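Local coordinates for aminotransferase (Streptomyces pactum, PDB 4ZM4), which belongs to the class-III aminotransferases, pyridoxal-phosphate-dependent enzymes of the fold type I architecture, and assembles as a pair of identical chains, at residues S129-A134 and S154-R159; P272-L277 and R294-M299; E339-Y344 and D430-V435; V360-N363 and L368-V371. The protein carries 1 engineered substitution. All coordinates share one frame; numbering follows the deposited sequence.

Interaction 1. Residues S129-A134 and S154-R159; sequences SALRLA and SETVLR
Leu131 reaches off helix 123-138 and lays its CD1 methyl against CG1 of Val157, 3.2 Å away, a spacing so short for two methyl groups that its exact value is doubtful. The two side chains cross obliquely, one branch of each doing the touching. On Leu131, CG lies beside the backbone N and CD1 then runs straight on, trans to CA (chi2 178°), which directs this methyl at the loop. On Val157, CG1 is the branch placed opposite the carbonyl carbon (chi1 -58°). The same Leu131 CD1 comes 4.3 Å from OG1 of Thr156, whose hydroxyl is hydrogen-bonded to Arg135 one turn farther along the helix. Helix 123-138 lies in the large domain of the fold type I enzymes, built round a seven-stranded mixed sheet; residues 154-159 belong to the long connection between strands 142-146 and 190-193. Leu131 also packs on Val143, so its side chain bridges strand 142-146 and this connection. The loop is shaped from within: Ser154 O accepts from both Leu158 N at 3.1 Å and Val157 N at 3.2 Å, a tight turn in which Thr156 and Val157 both point their side chains at the helix. Thr156 O is taken by the hydroxyl of Thr190, and Arg159 NE by Gln192, which tie the loop to the neighbouring edge strand. At the dimer interface, Arg132 forms a salt bridge with Glu155 of the second subunit, and Glu155 pairs in turn with Arg132 of the second subunit.

Interaction 2. Residues P272-L277 and R294-M299; sequences PDLTVL and RHAMRM
In the large-domain sheet of this fold type I enzyme, the start of strand 274-277 meets the turn that follows its antiparallel neighbour, strand 288-292, with Leu274 of the strand set against Ala296 and Met297 of the turn. Contact is made by one branch of the leucine: its CD2 lies 3.8 Å from SD of Met297 and 4.2 Å from CB of Ala296. The methionine chain is bent at both later torsions (chi2 -65°, chi3 -81°), and sulfur, not the terminal methyl, is what meets the leucine. Ala296 points its CB toward the strand and rests 3.4 Å from the carbonyl oxygen of Asp273, a van der Waals approach of a methyl to a backbone oxygen. The carboxylate of Asp273 is engaged on another side: OD2 takes the backbone N of Leu248 and pairs with Arg238, so the residue anchors the strand's beginning to strand 247-251. Met247 of that strand touches both Leu274 and Ala296. Met297 occupies the N-cap position of the short helix 298-301 and also packs on Leu133 of helix 123-138 and on Ala26 of the second subunit, placing this corner of the sheet near the dimer interface. His295 to Arg298 form a type I turn that holds Ala296 and Met297 in its middle. His295 O accepts Arg298 N at 3.2 Å and, from the opposite face of its carbonyl plane, Arg298 NE at 2.9 Å, while the arginine NE sits 3.8 Å above the plane of the His295 ring, over its centre.

Interaction 3. Residues E339-Y344 and D430-V435; sequences EDTGQY and DVIDKV
Tyr344 OH donates a hydrogen bond to OD1 of Asp433, at 2.7 Å, and uses the syn lone pair of that oxygen, the one on the side of OD2. Side chains meet at about a right angle here, with the phenol ring and the carboxylate planes 62° apart. Tyr344 swings out across the gap because CG stands trans to its own amide nitrogen (chi1 -168°). Next to the polar link, Ile432 packs on the ring: CG2 is 3.7 Å from CD2 of Tyr344, approaching the ring obliquely, while CD1 comes to the ring edge, in its plane, 4.0 Å from that same CD2. Ile432 CD1 also meets Thr341, 4.1 Å from its CG2 and 3.9 Å from its carbonyl oxygen. The two helices, 334-355 and 429-444, belong to the small C-terminal domain of the fold type I enzymes; their segments run nearly parallel, with axes 10.9 Å apart and a crossing angle of -19°. So wide a separation is spanned by long side chains instead of close backbone packing. Ile432 is buried and continues along the first helix onto Met345 and Thr348, whereas Asp433 is exposed, which puts the tyrosine-aspartate bond on the outer margin of the helix pair.

Interaction 4. Residues V360-N363 and L368-V371; sequences VHIN and LMSV
Backbone hydrogen bonds join Asn363 and Ser370 in both directions, as expected of a hydrogen-bonded antiparallel pair. Ser370 N gives to Asn363 O at 2.9 Å, nearly straight at 163°; Asn363 N gives to Ser370 O at 3.1 Å, more bent at 138°. Three CA-H...O contacts flank these bonds. The closest is Ile362 CA to Ser370 O at 3.1 Å, so this oxygen serves an amide and a CA-H together; Met369 CA similarly approaches Asn363 O, and Val371 CA approaches His361 O. Apolar contacts fill one face, where Ile362 and Val371 form a non-hydrogen-bonded pair. Their side chains lie side by side and point the same way, with Ile362 CG1 4.2 Å from Val371 CG2. Ile362 CG2, the branch trans to the backbone N, instead takes the terminal methyl of Met369, CE, at 3.9 Å; the methionine reaches it because its chain is fully extended. Val360 CG2 meets Val371 CG1 at a slant, 4.0 Å away. Helix 334-355 covers this face, through Phe353, Val349 and Met345. On the other face the polar side chains of Asn363 and Ser370 come together: Asn363 CB lies 3.8 Å from Ser370 OG, a hydroxyl that bonds to the backbone N of Val226. His361 NE2 makes a weak hydrogen bond to Asn363 OD1 two residues on, at the edge of the imidazole. Together the strands form a beta hairpin, joined on its second strand by 421-422, in the antiparallel sheet of the small C-terminal domain of fold type I enzymes.

In the fold
Interactions 1 and 2 belong to the large domain and lie on the opposite side of the chain's centre from interactions 3 and 4. The first two touch each other: Leu133 of helix 123-138 packs on Leu274, Ala296 and Met297, and both contacts come up against the second subunit. They are apolar, linking loops to helix or strand; interaction 1 is buried, interaction 2 partly so. Interactions 3 and 4 share helix 334-355, which carries 339-344 and covers the hairpin of strands 360-365 and 368-373. Interaction 4 is buried and rests on paired backbone bonds, whereas interaction 3, nearer the surface, adds a tyrosine-aspartate bond to apolar packing.

Interaction 1. Residues S129-A134 and S154-R159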
loop_
_atom_site.group_PDB
_atom_site.type_symbol
_atom_site.label_atom_id
_atom_site.label_comp_id
_atom_site.label_asym_id
_atom_site.label_seq_id
_atom_site.Cartn_x
_atom_site.Cartn_y
_atom_site.Cartn_z
ATOM N N SER B 129 9.598 -5.732 -1.113
ATOM C CA SER B 129 10.208 -6.451 0.032
ATOM C C SER B 129 10.643 -7.839 -0.326
ATOM O O SER B 129 11.703 -8.275 0.142
ATOM C CB SER B 129 9.282 -6.443 1.229
ATOM O OG SER B 129 9.306 -5.168 1.890
ATOM N N ALA B 130 9.927 -8.491 -1.242
ATOM C CA ALA B 130 10.323 -9.779 -1.741
ATOM C C ALA B 130 11.666 -9.733 -2.489
ATOM O O ALA B 130 12.530 -10.647 -2.340
ATOM C CB ALA B 130 9.260 -10.340 -2.661
ATOM N N LEU B 131 11.841 -8.701 -3.335
ATOM C CA LEU B 131 13.121 -8.527 -4.041
ATOM C C LEU B 131 14.260 -8.252 -3.065
ATOM O O LEU B 131 15.368 -8.762 -3.228
ATOM C CB LEU B 131 13.030 -7.457 -5.136
ATOM C CG LEU B 131 12.109 -7.891 -6.281
ATOM C CD1 LEU B 131 11.994 -6.776 -7.334
ATOM C CD2 LEU B 131 12.546 -9.194 -6.939
ATOM N N ARG B 132 13.988 -7.430 -2.051
ATOM C CA ARG B 132 14.986 -7.148 -1.044
ATOM C C ARG B 132 15.354 -8.443 -0.340
ATOM O O ARG B 132 16.528 -8.683 -0.050
ATOM C CB ARG B 132 14.495 -6.107 -0.055
ATOM C CG ARG B 132 14.617 -4.672 -0.534
ATOM C CD ARG B 132 14.206 -3.725 0.568
ATOM N NE ARG B 132 14.138 -2.350 0.094
ATOM C CZ ARG B 132 13.483 -1.360 0.712
ATOM N NH1 ARG B 132 12.848 -1.559 1.857
ATOM N NH2 ARG B 132 13.471 -0.143 0.166
ATOM N N LEU B 133 14.365 -9.280 -0.044
ATOM C CA LEU B 133 14.627 -10.563 0.638
ATOM C C LEU B 133 15.553 -11.425 -0.196
ATOM O O LEU B 133 16.504 -11.985 0.333
ATOM C CB LEU B 133 13.318 -11.307 0.910
ATOM C CG LEU B 133 13.409 -12.678 1.591
ATOM C CD1 LEU B 133 14.116 -12.553 2.950
ATOM C CD2 LEU B 133 12.024 -13.288 1.759
ATOM N N ALA B 134 15.318 -11.464 -1.514
ATOM C CA ALA B 134 16.176 -12.227 -2.412
ATOM C C ALA B 134 17.627 -11.666 -2.494
ATOM O O ALA B 134 18.612 -12.434 -2.544
ATOM C CB ALA B 134 15.563 -12.307 -3.805
ATOM N N SER B 154 7.609 0.179 -7.617
ATOM C CA SER B 154 8.771 0.440 -6.742
ATOM C C SER B 154 9.983 0.784 -7.589
ATOM O O SER B 154 10.079 0.425 -8.766
ATOM C CB SER B 154 9.073 -0.710 -5.771
ATOM O OG SER B 154 9.408 -1.911 -6.477
ATOM N N GLU B 155 10.927 1.463 -6.943
ATOM C CA GLU B 155 12.048 2.102 -7.605
ATOM C C GLU B 155 12.943 1.155 -8.451
ATOM O O GLU B 155 13.354 1.554 -9.527
ATOM C CB GLU B 155 12.890 2.843 -6.547
ATOM C CG GLU B 155 13.804 3.917 -7.136
ATOM C CD GLU B 155 13.094 5.233 -7.422
ATOM O OE1 GLU B 155 13.749 6.186 -7.859
ATOM O OE2 GLU B 155 11.880 5.316 -7.167
ATOM N N THR B 156 13.183 -0.087 -8.000
ATOM C CA THR B 156 14.073 -1.026 -8.726
ATOM C C THR B 156 13.394 -1.856 -9.819
ATOM O O THR B 156 14.085 -2.502 -10.619
ATOM C CB THR B 156 14.907 -1.966 -7.774
ATOM O OG1 THR B 156 14.123 -3.064 -7.303
ATOM C CG2 THR B 156 15.444 -1.184 -6.532
ATOM N N VAL B 157 12.066 -1.791 -9.945
ATOM C CA VAL B 157 11.366 -2.552 -11.006
ATOM C C VAL B 157 10.513 -1.760 -12.002
ATOM O O VAL B 157 10.118 -2.304 -13.020
ATOM C CB VAL B 157 10.462 -3.655 -10.444
ATOM C CG1 VAL B 157 11.292 -4.602 -9.610
ATOM C CG2 VAL B 157 9.314 -3.071 -9.612
ATOM N N LEU B 158 10.227 -0.483 -11.730
ATOM C CA LEU B 158 9.334 0.283 -12.625
ATOM C C LEU B 158 9.956 0.607 -13.988
ATOM O O LEU B 158 10.733 1.554 -14.114
ATOM C CB LEU B 158 8.857 1.554 -11.953
ATOM C CG LEU B 158 7.914 2.419 -12.764
ATOM C CD1 LEU B 158 6.740 1.614 -13.327
ATOM C CD2 LEU B 158 7.417 3.582 -11.908
ATOM N N ARG B 159 9.630 -0.228 -14.972
ATOM C CA ARG B 159 10.028 -0.054 -16.372
ATOM C C ARG B 159 8.872 0.556 -17.188
ATOM O O ARG B 159 7.719 0.551 -16.759
ATOM C CB ARG B 159 10.410 -1.407 -17.025
ATOM C CG ARG B 159 11.766 -2.004 -16.641
ATOM C CD ARG B 159 11.746 -3.172 -15.634
ATOM N NE ARG B 159 10.837 -4.249 -16.002
ATOM C CZ ARG B 159 9.760 -4.698 -15.368
ATOM N NH1 ARG B 159 9.308 -4.203 -14.237
ATOM N NH2 ARG B 159 9.089 -5.668 -15.906
#

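Interaction 2. Residues P272-L277 and R294-M299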
loop_
_atom_site.group_PDB
_atom_site.type_symbol
_atom_site.label_atom_id
_atom_site.label_comp_id
_atom_site.label_asym_id
_atom_site.label_seq_id
_atom_site.Cartn_x
_atom_site.Cartn_y
_atom_site.Cartn_z
ATOM N N PRO B 272 8.017 -21.951 -7.239
ATOM C CA PRO B 272 9.018 -20.914 -7.066
ATOM C C PRO B 272 9.550 -20.891 -5.632
ATOM O O PRO B 272 8.979 -21.538 -4.762
ATOM C CB PRO B 272 8.225 -19.635 -7.296
ATOM C CG PRO B 272 6.901 -19.943 -6.706
ATOM C CD PRO B 272 6.662 -21.419 -7.011
ATOM N N ASP B 273 10.577 -20.069 -5.402
ATOM C CA ASP B 273 11.151 -19.837 -4.069
ATOM C C ASP B 273 10.329 -18.860 -3.261
ATOM O O ASP B 273 10.114 -19.078 -2.081
ATOM C CB ASP B 273 12.601 -19.360 -4.202
ATOM C CG ASP B 273 13.479 -20.386 -4.890
ATOM O OD1 ASP B 273 13.423 -21.554 -4.462
ATOM O OD2 ASP B 273 14.138 -20.080 -5.917
ATOM N N LEU B 274 9.876 -17.787 -3.897
ATOM C CA LEU B 274 8.995 -16.810 -3.268
ATOM C C LEU B 274 7.749 -16.584 -4.158
ATOM O O LEU B 274 7.821 -16.800 -5.376
ATOM C CB LEU B 274 9.719 -15.502 -3.070
ATOM C CG LEU B 274 10.890 -15.502 -2.086
ATOM C CD1 LEU B 274 11.653 -14.169 -2.155
ATOM C CD2 LEU B 274 10.391 -15.726 -0.656
ATOM N N THR B 275 6.621 -16.266 -3.537
ATOM C CA THR B 275 5.374 -16.041 -4.256
ATOM C C THR B 275 4.800 -14.750 -3.757
ATOM O O THR B 275 4.813 -14.519 -2.557
ATOM C CB THR B 275 4.348 -17.169 -4.013
ATOM O OG1 THR B 275 4.836 -18.412 -4.575
ATOM C CG2 THR B 275 3.003 -16.854 -4.651
ATOM N N VAL B 276 4.388 -13.869 -4.652
ATOM C CA VAL B 276 3.684 -12.655 -4.242
ATOM C C VAL B 276 2.194 -12.820 -4.536
ATOM O O VAL B 276 1.804 -13.272 -5.637
ATOM C CB VAL B 276 4.192 -11.403 -5.001
ATOM C CG1 VAL B 276 3.580 -10.132 -4.416
ATOM C CG2 VAL B 276 5.712 -11.320 -4.968
ATOM N N LEU B 277 1.357 -12.420 -3.575
ATOM C CA LEU B 277 -0.111 -12.550 -3.677
ATOM C C LEU B 277 -0.815 -11.261 -3.339
ATOM O O LEU B 277 -0.291 -10.453 -2.544
ATOM C CB LEU B 277 -0.589 -13.629 -2.722
ATOM C CG LEU B 277 0.023 -15.024 -2.870
ATOM C CD1 LEU B 277 -0.317 -15.860 -1.632
ATOM C CD2 LEU B 277 -0.444 -15.709 -4.121
ATOM N N ARG B 294 10.005 -22.432 4.476
ATOM C CA ARG B 294 10.760 -21.894 5.628
ATOM C C ARG B 294 12.189 -21.515 5.293
ATOM O O ARG B 294 12.689 -20.511 5.763
ATOM C CB ARG B 294 10.747 -22.849 6.815
ATOM C CG ARG B 294 9.415 -22.880 7.577
ATOM C CD ARG B 294 8.857 -24.260 7.806
ATOM N NE ARG B 294 7.421 -24.323 7.985
ATOM C CZ ARG B 294 6.744 -23.788 8.994
ATOM N NH1 ARG B 294 7.361 -23.107 9.965
ATOM N NH2 ARG B 294 5.432 -23.903 8.993
ATOM N N HIS B 295 12.819 -22.280 4.406
ATOM C CA HIS B 295 14.184 -21.978 4.009
ATOM C C HIS B 295 14.278 -20.598 3.318
ATOM O O HIS B 295 15.039 -19.745 3.734
ATOM C CB HIS B 295 14.794 -23.084 3.118
ATOM C CG HIS B 295 16.296 -22.975 3.005
ATOM N ND1 HIS B 295 16.950 -22.534 1.872
ATOM C CD2 HIS B 295 17.260 -23.160 3.938
ATOM C CE1 HIS B 295 18.252 -22.491 2.098
ATOM N NE2 HIS B 295 18.464 -22.857 3.349
ATOM N N ALA B 296 13.462 -20.380 2.299
ATOM C CA ALA B 296 13.465 -19.105 1.559
ATOM C C ALA B 296 13.088 -17.919 2.452
ATOM O O ALA B 296 13.537 -16.794 2.201
ATOM C CB ALA B 296 12.535 -19.180 0.357
ATOM N N MET B 297 12.274 -18.163 3.486
ATOM C CA MET B 297 11.819 -17.093 4.382
ATOM C C MET B 297 12.672 -16.892 5.637
ATOM O O MET B 297 12.269 -16.152 6.533
ATOM C CB MET B 297 10.351 -17.341 4.789
ATOM C CG MET B 297 9.378 -17.266 3.615
ATOM S SD MET B 297 9.349 -15.582 2.962
ATOM C CE MET B 297 8.229 -14.817 4.143
ATOM N N ARG B 298 13.824 -17.546 5.693
ATOM C CA ARG B 298 14.597 -17.660 6.930
ATOM C C ARG B 298 15.082 -16.319 7.485
ATOM O O ARG B 298 15.171 -16.149 8.700
ATOM C CB ARG B 298 15.788 -18.643 6.755
ATOM C CG ARG B 298 17.017 -18.050 6.057
ATOM C CD ARG B 298 17.992 -19.102 5.538
ATOM N NE ARG B 298 17.885 -19.168 4.077
ATOM C CZ ARG B 298 18.883 -19.130 3.204
ATOM N NH1 ARG B 298 20.136 -19.047 3.592
ATOM N NH2 ARG B 298 18.609 -19.207 1.909
ATOM N N MET B 299 15.420 -15.361 6.617
ATOM C CA MET B 299 15.910 -14.076 7.114
ATOM C C MET B 299 14.793 -13.219 7.701
ATOM O O MET B 299 15.063 -12.253 8.424
ATOM C CB MET B 299 16.686 -13.333 6.047
ATOM C CG MET B 299 17.906 -14.112 5.567
ATOM S SD MET B 299 19.083 -13.079 4.677
ATOM C CE MET B 299 19.914 -12.214 6.022
#

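Interaction 3. Residues E339-Y344 and D430-V435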
loop_
_atom_site.group_PDB
_atom_site.type_symbol
_atom_site.label_atom_id
_atom_site.label_comp_id
_atom_site.label_asym_id
_atom_site.label_seq_id
_atom_site.Cartn_x
_atom_site.Cartn_y
_atom_site.Cartn_z
ATOM N N GLU B 339 -14.080 -22.062 -15.214
ATOM C CA GLU B 339 -13.586 -22.488 -16.520
ATOM C C GLU B 339 -14.718 -22.527 -17.549
ATOM O O GLU B 339 -14.533 -22.052 -18.686
ATOM C CB GLU B 339 -12.846 -23.835 -16.402
ATOM C CG GLU B 339 -12.484 -24.509 -17.728
ATOM C CD GLU B 339 -11.636 -23.673 -18.666
ATOM O OE1 GLU B 339 -10.827 -22.850 -18.185
ATOM O OE2 GLU B 339 -11.756 -23.863 -19.887
ATOM N N ASP B 340 -15.883 -23.049 -17.157
ATOM C CA ASP B 340 -17.073 -23.051 -18.046
ATOM C C ASP B 340 -17.515 -21.629 -18.392
ATOM O O ASP B 340 -17.864 -21.341 -19.534
ATOM C CB ASP B 340 -18.277 -23.777 -17.415
ATOM C CG ASP B 340 -18.005 -25.256 -17.125
ATOM O OD1 ASP B 340 -17.064 -25.843 -17.699
ATOM O OD2 ASP B 340 -18.743 -25.836 -16.296
ATOM N N THR B 341 -17.521 -20.751 -17.383
ATOM C CA THR B 341 -17.814 -19.342 -17.593
ATOM C C THR B 341 -16.897 -18.718 -18.664
ATOM O O THR B 341 -17.364 -18.069 -19.587
ATOM C CB THR B 341 -17.706 -18.549 -16.281
ATOM O OG1 THR B 341 -18.675 -19.036 -15.355
ATOM C CG2 THR B 341 -17.975 -17.060 -16.528
ATOM N N GLY B 342 -15.603 -18.945 -18.527
ATOM C CA GLY B 342 -14.620 -18.415 -19.459
ATOM C C GLY B 342 -14.754 -19.003 -20.848
ATOM O O GLY B 342 -14.647 -18.284 -21.846
ATOM N N GLN B 343 -15.009 -20.296 -20.917
ATOM C CA GLN B 343 -15.166 -20.955 -22.190
ATOM C C GLN B 343 -16.357 -20.362 -22.899
ATOM O O GLN B 343 -16.307 -20.077 -24.107
ATOM C CB GLN B 343 -15.350 -22.472 -22.009
ATOM C CG GLN B 343 -15.349 -23.262 -23.319
ATOM C CD GLN B 343 -13.980 -23.344 -23.947
ATOM O OE1 GLN B 343 -13.705 -22.720 -24.966
ATOM N NE2 GLN B 343 -13.101 -24.127 -23.337
ATOM N N TYR B 344 -17.461 -20.211 -22.171
ATOM C CA TYR B 344 -18.664 -19.675 -22.785
ATOM C C TYR B 344 -18.438 -18.245 -23.282
ATOM O O TYR B 344 -18.963 -17.871 -24.333
ATOM C CB TYR B 344 -19.860 -19.757 -21.834
ATOM C CG TYR B 344 -21.191 -19.470 -22.521
ATOM C CD1 TYR B 344 -21.650 -20.281 -23.562
ATOM C CD2 TYR B 344 -21.983 -18.402 -22.125
ATOM C CE1 TYR B 344 -22.854 -20.028 -24.197
ATOM C CE2 TYR B 344 -23.193 -18.154 -22.730
ATOM C CZ TYR B 344 -23.628 -18.972 -23.768
ATOM O OH TYR B 344 -24.841 -18.723 -24.373
ATOM N N ASP B 430 -26.684 -15.603 -18.955
ATOM C CA ASP B 430 -27.556 -14.546 -19.462
ATOM C C ASP B 430 -26.756 -13.252 -19.650
ATOM O O ASP B 430 -26.937 -12.558 -20.648
ATOM C CB ASP B 430 -28.762 -14.279 -18.540
ATOM C CG ASP B 430 -29.772 -15.455 -18.488
ATOM O OD1 ASP B 430 -30.599 -15.465 -17.550
ATOM O OD2 ASP B 430 -29.784 -16.332 -19.390
ATOM N N VAL B 431 -25.879 -12.938 -18.683
ATOM C CA VAL B 431 -25.009 -11.757 -18.745
ATOM C C VAL B 431 -24.131 -11.789 -20.005
ATOM O O VAL B 431 -24.088 -10.833 -20.761
ATOM C CB VAL B 431 -24.116 -11.635 -17.492
ATOM C CG1 VAL B 431 -23.022 -10.606 -17.724
ATOM C CG2 VAL B 431 -24.937 -11.260 -16.276
ATOM N N ILE B 432 -23.498 -12.931 -20.236
ATOM C CA ILE B 432 -22.644 -13.120 -21.383
ATOM C C ILE B 432 -23.435 -13.028 -22.688
ATOM O O ILE B 432 -22.925 -12.510 -23.678
ATOM C CB ILE B 432 -21.906 -14.476 -21.266
ATOM C CG1 ILE B 432 -20.914 -14.421 -20.082
ATOM C CG2 ILE B 432 -21.187 -14.832 -22.557
ATOM C CD1 ILE B 432 -20.447 -15.755 -19.563
ATOM N N ASP B 433 -24.662 -13.543 -22.706
ATOM C CA ASP B 433 -25.548 -13.351 -23.864
ATOM C C ASP B 433 -25.837 -11.859 -24.102
ATOM O O ASP B 433 -25.777 -11.403 -25.229
ATOM C CB ASP B 433 -26.854 -14.180 -23.748
ATOM C CG ASP B 433 -26.624 -15.703 -23.941
ATOM O OD1 ASP B 433 -25.549 -16.126 -24.425
ATOM O OD2 ASP B 433 -27.539 -16.480 -23.624
ATOM N N LYS B 434 -26.117 -11.092 -23.049
ATOM C CA LYS B 434 -26.236 -9.627 -23.201
ATOM C C LYS B 434 -24.948 -9.006 -23.707
ATOM O O LYS B 434 -24.975 -8.077 -24.503
ATOM C CB LYS B 434 -26.622 -8.948 -21.890
ATOM C CG LYS B 434 -28.043 -9.214 -21.441
ATOM C CD LYS B 434 -28.458 -8.257 -20.329
ATOM C CE LYS B 434 -29.816 -8.648 -19.751
ATOM N NZ LYS B 434 -30.299 -7.642 -18.761
ATOM N N VAL B 435 -23.810 -9.490 -23.227
ATOM C CA VAL B 435 -22.535 -8.935 -23.670
ATOM C C VAL B 435 -22.380 -9.134 -25.181
ATOM O O VAL B 435 -21.985 -8.219 -25.902
ATOM C CB VAL B 435 -21.356 -9.542 -22.901
ATOM C CG1 VAL B 435 -20.034 -9.230 -23.587
ATOM C CG2 VAL B 435 -21.369 -9.040 -21.452
#

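Interaction 4. Residues V360-N363 and L368-V371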
loop_
_atom_site.group_PDB
_atom_site.type_symbol
_atom_site.label_atom_id
_atom_site.label_comp_id
_atom_site.label_asym_id
_atom_site.label_seq_id
_atom_site.Cartn_x
_atom_site.Cartn_y
_atom_site.Cartn_z
ATOM N N VAL B 360 -9.885 -11.186 -34.801
ATOM C CA VAL B 360 -9.698 -10.923 -33.378
ATOM C C VAL B 360 -8.678 -11.935 -32.827
ATOM O O VAL B 360 -8.642 -13.074 -33.266
ATOM C CB VAL B 360 -11.047 -11.048 -32.665
ATOM C CG1 VAL B 360 -11.502 -12.502 -32.630
ATOM C CG2 VAL B 360 -10.983 -10.470 -31.270
ATOM N N HIS B 361 -7.847 -11.508 -31.876
ATOM C CA HIS B 361 -7.044 -12.439 -31.100
ATOM C C HIS B 361 -7.573 -12.514 -29.680
ATOM O O HIS B 361 -7.828 -11.475 -29.057
ATOM C CB HIS B 361 -5.577 -12.039 -31.063
ATOM C CG HIS B 361 -4.687 -13.120 -30.526
ATOM N ND1 HIS B 361 -4.224 -14.149 -31.313
ATOM C CD2 HIS B 361 -4.202 -13.352 -29.280
ATOM C CE1 HIS B 361 -3.487 -14.965 -30.582
ATOM N NE2 HIS B 361 -3.448 -14.499 -29.346
ATOM N N ILE B 362 -7.764 -13.735 -29.186
ATOM C CA ILE B 362 -8.323 -13.987 -27.844
ATOM C C ILE B 362 -7.464 -15.026 -27.145
ATOM O O ILE B 362 -7.278 -16.118 -27.678
ATOM C CB ILE B 362 -9.764 -14.537 -27.928
ATOM C CG1 ILE B 362 -10.696 -13.516 -28.572
ATOM C CG2 ILE B 362 -10.288 -14.897 -26.538
ATOM C CD1 ILE B 362 -12.116 -14.020 -28.818
ATOM N N ASN B 363 -6.861 -14.661 -26.022
ATOM C CA ASN B 363 -6.149 -15.622 -25.179
ATOM C C ASN B 363 -6.915 -15.776 -23.865
ATOM O O ASN B 363 -7.445 -14.815 -23.357
ATOM C CB ASN B 363 -4.711 -15.175 -24.867
ATOM C CG ASN B 363 -3.763 -15.266 -26.066
ATOM O OD1 ASN B 363 -2.932 -14.366 -26.271
ATOM N ND2 ASN B 363 -3.818 -16.363 -26.808
ATOM N N LEU B 368 -9.318 -15.323 -16.789
ATOM C CA LEU B 368 -8.384 -14.269 -17.210
ATOM C C LEU B 368 -8.402 -14.356 -18.728
ATOM O O LEU B 368 -8.295 -15.454 -19.293
ATOM C CB LEU B 368 -7.012 -14.601 -16.702
ATOM C CG LEU B 368 -6.137 -13.645 -15.944
ATOM C CD1 LEU B 368 -6.876 -12.889 -14.869
ATOM C CD2 LEU B 368 -5.028 -14.461 -15.333
ATOM N N MET B 369 -8.634 -13.235 -19.392
ATOM C CA MET B 369 -8.984 -13.248 -20.807
ATOM C C MET B 369 -8.569 -11.934 -21.514
ATOM O O MET B 369 -8.923 -10.848 -21.034
ATOM C CB MET B 369 -10.497 -13.447 -20.904
ATOM C CG MET B 369 -11.029 -13.721 -22.276
ATOM S SD MET B 369 -12.766 -14.209 -22.131
ATOM C CE MET B 369 -13.119 -14.238 -23.896
ATOM N N SER B 370 -7.873 -12.047 -22.651
ATOM C CA SER B 370 -7.573 -10.875 -23.536
ATOM C C SER B 370 -8.356 -11.003 -24.850
ATOM O O SER B 370 -8.471 -12.094 -25.415
ATOM C CB SER B 370 -6.084 -10.491 -23.794
ATOM O OG SER B 370 -5.340 -11.470 -24.475
ATOM N N VAL B 371 -8.890 -9.872 -25.292
ATOM C CA VAL B 371 -9.663 -9.754 -26.524
ATOM C C VAL B 371 -9.180 -8.524 -27.279
ATOM O O VAL B 371 -9.375 -7.405 -26.828
ATOM C CB VAL B 371 -11.186 -9.594 -26.257
ATOM C CG1 VAL B 371 -11.944 -9.371 -27.563
ATOM C CG2 VAL B 371 -11.742 -10.809 -25.544
#